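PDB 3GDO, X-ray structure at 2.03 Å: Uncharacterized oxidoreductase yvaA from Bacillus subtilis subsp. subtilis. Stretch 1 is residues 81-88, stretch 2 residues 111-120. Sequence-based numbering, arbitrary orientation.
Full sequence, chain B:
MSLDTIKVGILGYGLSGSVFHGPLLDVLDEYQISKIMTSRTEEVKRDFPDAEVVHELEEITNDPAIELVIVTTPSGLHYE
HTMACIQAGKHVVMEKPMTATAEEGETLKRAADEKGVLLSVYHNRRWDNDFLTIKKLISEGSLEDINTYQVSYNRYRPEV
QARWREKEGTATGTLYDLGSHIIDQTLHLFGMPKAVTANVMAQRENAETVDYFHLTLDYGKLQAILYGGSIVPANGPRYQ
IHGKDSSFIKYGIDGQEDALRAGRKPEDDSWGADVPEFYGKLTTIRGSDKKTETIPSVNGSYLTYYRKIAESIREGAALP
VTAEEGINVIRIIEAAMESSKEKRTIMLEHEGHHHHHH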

# COMPACT_ATOMS: atom_id res chain seq x y z
N HIS B 81 26.26 -11.60 25.56
CA HIS B 81 25.98 -10.82 26.75
C HIS B 81 24.68 -11.26 27.44
O HIS B 81 24.66 -11.45 28.65
N THR B 82 23.62 -11.41 26.65
CA THR B 82 22.34 -11.84 27.18
C THR B 82 22.45 -13.23 27.85
O THR B 82 21.94 -13.42 28.95
N MET B 83 23.11 -14.17 27.17
CA MET B 83 23.28 -15.51 27.71
C MET B 83 24.03 -15.43 29.04
O MET B 83 23.58 -16.01 30.03
N ALA B 84 25.14 -14.70 29.04
CA ALA B 84 25.95 -14.48 30.23
C ALA B 84 25.11 -13.92 31.37
O ALA B 84 25.27 -14.32 32.52
N CYS B 85 24.19 -13.00 31.06
CA CYS B 85 23.34 -12.45 32.12
C CYS B 85 22.36 -13.49 32.63
O CYS B 85 22.12 -13.59 33.85
N ILE B 86 21.79 -14.24 31.69
CA ILE B 86 20.88 -15.32 32.03
C ILE B 86 21.62 -16.36 32.90
O ILE B 86 21.14 -16.71 33.96
N GLN B 87 22.80 -16.81 32.46
CA GLN B 87 23.60 -17.76 33.24
C GLN B 87 23.87 -17.24 34.66
O GLN B 87 23.93 -18.02 35.58
N ALA B 88 23.99 -15.94 34.83
CA ALA B 88 24.30 -15.37 36.14
C ALA B 88 23.06 -15.10 36.99
O ALA B 88 23.15 -14.54 38.09
N ALA B 111 17.04 -21.17 27.97
CA ALA B 111 17.99 -20.89 29.03
C ALA B 111 17.39 -20.04 30.16
O ALA B 111 17.63 -20.36 31.34
N ALA B 112 16.60 -19.01 29.83
CA ALA B 112 15.90 -18.18 30.85
C ALA B 112 14.83 -18.94 31.65
O ALA B 112 14.70 -18.74 32.86
N ASP B 113 14.04 -19.74 30.94
CA ASP B 113 13.05 -20.62 31.57
C ASP B 113 13.76 -21.65 32.49
O ASP B 113 13.38 -21.80 33.63
N GLU B 114 14.79 -22.31 31.97
CA GLU B 114 15.62 -23.23 32.73
C GLU B 114 16.14 -22.59 34.00
O GLU B 114 16.30 -23.27 35.00
N LYS B 115 16.40 -21.29 33.97
CA LYS B 115 17.11 -20.61 35.05
C LYS B 115 16.20 -19.79 35.96
O LYS B 115 16.64 -19.29 36.98
N GLY B 116 14.93 -19.67 35.59
CA GLY B 116 13.93 -18.97 36.41
C GLY B 116 13.99 -17.46 36.36
O GLY B 116 13.59 -16.77 37.30
N VAL B 117 14.48 -16.93 35.24
CA VAL B 117 14.64 -15.48 35.10
C VAL B 117 13.68 -14.89 34.04
O VAL B 117 13.25 -15.60 33.12
N LEU B 118 13.33 -13.61 34.19
CA LEU B 118 12.49 -12.91 33.22
C LEU B 118 13.30 -12.40 32.03
O LEU B 118 14.31 -11.69 32.21
N LEU B 119 12.86 -12.75 30.83
CA LEU B 119 13.48 -12.30 29.59
C LEU B 119 12.45 -11.54 28.75
O LEU B 119 11.37 -12.08 28.40
N SER B 120 12.75 -10.27 28.48
CA SER B 120 11.85 -9.42 27.71
C SER B 120 12.63 -8.74 26.55
O SER B 120 13.89 -8.79 26.50

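Packing of helix 81-87 against the end of a second helix, the turn that follows it and the start of a strand (residues 111-120). The two helices run nearly parallel, 9° apart, with axes 9.7 Å apart at their closest, and the backbones come nearest at Ile86 and Ala112, whose CA atoms lie 5.9 Å apart. Ile86 is the centre of the contact. Its CA-to-CB bond points toward the second stretch, and with chi1 m (-69°) and chi2 t (163°), a common choice for isoleucine on a helix, it spreads both branches into the interface. Ile86 CG2 rests on the backbone of the neighbouring helix, 3.6 Å from both Ala111 C and Ala112 N, and reaches Val117 CG2 at 3.9 Å. Ile86 CD1 extends along the other branch to Ala112 CB (4.2 Å) and Leu119 CD2 (4.4 Å). Both neighbours on the helix are alanines: Ala111 points its CB toward the first helix, Ala112 sideways.

Met83, one turn before Ile86, leaves its helix sideways, but chi1 t (-168°) and chi2 p (52°) bring its end nearer, so that SD sits 3.6 Å from Ala111 CB; chi3, at 114°, lies between wells. Thr82 points toward the second stretch with chi1 m (-53°). This rotamer sends Thr82 CG2 to Leu119 CD1, 4.1 Å away, while OG1 is hydrogen-bonded elsewhere in the structure. Leu119, at the start of the strand, points toward the helix in the t, p rotamer (-180°, 60°); its CD1 lies 4.1 Å from Thr82 CG2, and both methyls lie near Ile86 CD1, Leu119 CD2 at 4.4 Å and Leu119 CD1 at 4.5 Å.

The chain reaches Val117 and Leu119 through a Schellman turn at Gly116, whose positive phi (77°) suits glycine. Val117 N donates to Ala112 O at 3.0 Å, and the chain then leads away from the helix. Val117, chi1 m (-69°), points back toward Ile86.

Lys115 closes the exposed margin. Its chi1 t (-163°) lays Lys115 CG 3.6 Å from Ile86 O; beyond it, chi2 p (89°) and then chi3 and chi4, both t, carry the amine to the end of the first helix. There Lys115 NZ donates a weak hydrogen bond to Gln87 O at 3.4 Å, the sole hydrogen bond between the stretches; the remainder of the contact is chiefly apolar. Gln87 itself points away, yet chi1 m (-58°) and chi2 m (-60°) fold its end nearer, though Gln87 OE1 still lies 4.8 Å from Lys115 CD.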

# COMPACT_ATOMS: atom_id res chain seq x y z
CB HIS B 81 25.94 -9.34 26.40
CG HIS B 81 27.29 -8.73 26.20
ND1 HIS B 81 27.49 -7.37 26.12
CD2 HIS B 81 28.52 -9.30 26.09
CE1 HIS B 81 28.78 -7.12 25.96
NE2 HIS B 81 29.43 -8.28 25.94
CB THR B 82 21.26 -11.83 26.09
OG1 THR B 82 21.23 -10.53 25.47
CG2 THR B 82 19.88 -12.12 26.69
CB MET B 83 24.00 -16.44 26.73
CG MET B 83 23.90 -17.94 27.18
SD MET B 83 22.23 -18.54 27.53
CE MET B 83 22.15 -19.72 26.17
CB ALA B 84 27.09 -13.53 29.92
CB CYS B 85 22.57 -11.24 31.63
SG CYS B 85 23.62 -9.82 31.35
CB ILE B 86 20.24 -15.97 30.79
CG1 ILE B 86 19.26 -15.01 30.10
CG2 ILE B 86 19.44 -17.24 31.16
CD1 ILE B 86 18.92 -15.45 28.68
CB GLN B 87 24.94 -18.09 32.58
CG GLN B 87 24.90 -18.67 31.16
CD GLN B 87 24.14 -19.98 31.00
OE1 GLN B 87 23.45 -20.46 31.92
NE2 GLN B 87 24.27 -20.58 29.81
CB ALA B 88 25.13 -14.10 35.99
CB ALA B 111 19.25 -20.29 28.46
CB ALA B 112 15.25 -16.94 30.22
CB ASP B 113 12.23 -21.36 30.51
CG ASP B 113 11.22 -20.45 29.78
OD1 ASP B 113 10.74 -19.43 30.34
OD2 ASP B 113 10.88 -20.79 28.62
CB GLU B 114 16.84 -23.67 31.90
CG GLU B 114 16.65 -24.91 31.02
CD GLU B 114 17.05 -26.19 31.75
OE1 GLU B 114 16.21 -27.13 31.82
OE2 GLU B 114 18.19 -26.23 32.27
CB LYS B 115 18.25 -19.77 34.48
CG LYS B 115 19.27 -19.35 35.48
CD LYS B 115 20.38 -20.39 35.61
CE LYS B 115 21.36 -20.00 36.70
NZ LYS B 115 22.55 -20.90 36.63
CB VAL B 117 16.12 -15.10 34.77
CG1 VAL B 117 17.01 -15.37 35.98
CG2 VAL B 117 16.64 -15.87 33.57
CB LEU B 118 11.78 -11.74 33.91
CG LEU B 118 10.87 -12.22 35.04
CD1 LEU B 118 10.32 -11.04 35.81
CD2 LEU B 118 9.71 -13.13 34.47
CB LEU B 119 14.05 -13.49 28.81
CG LEU B 119 14.73 -13.13 27.48
CD1 LEU B 119 15.92 -12.18 27.68
CD2 LEU B 119 15.15 -14.37 26.74
CB SER B 120 11.19 -8.40 28.63
OG SER B 120 10.14 -7.67 27.99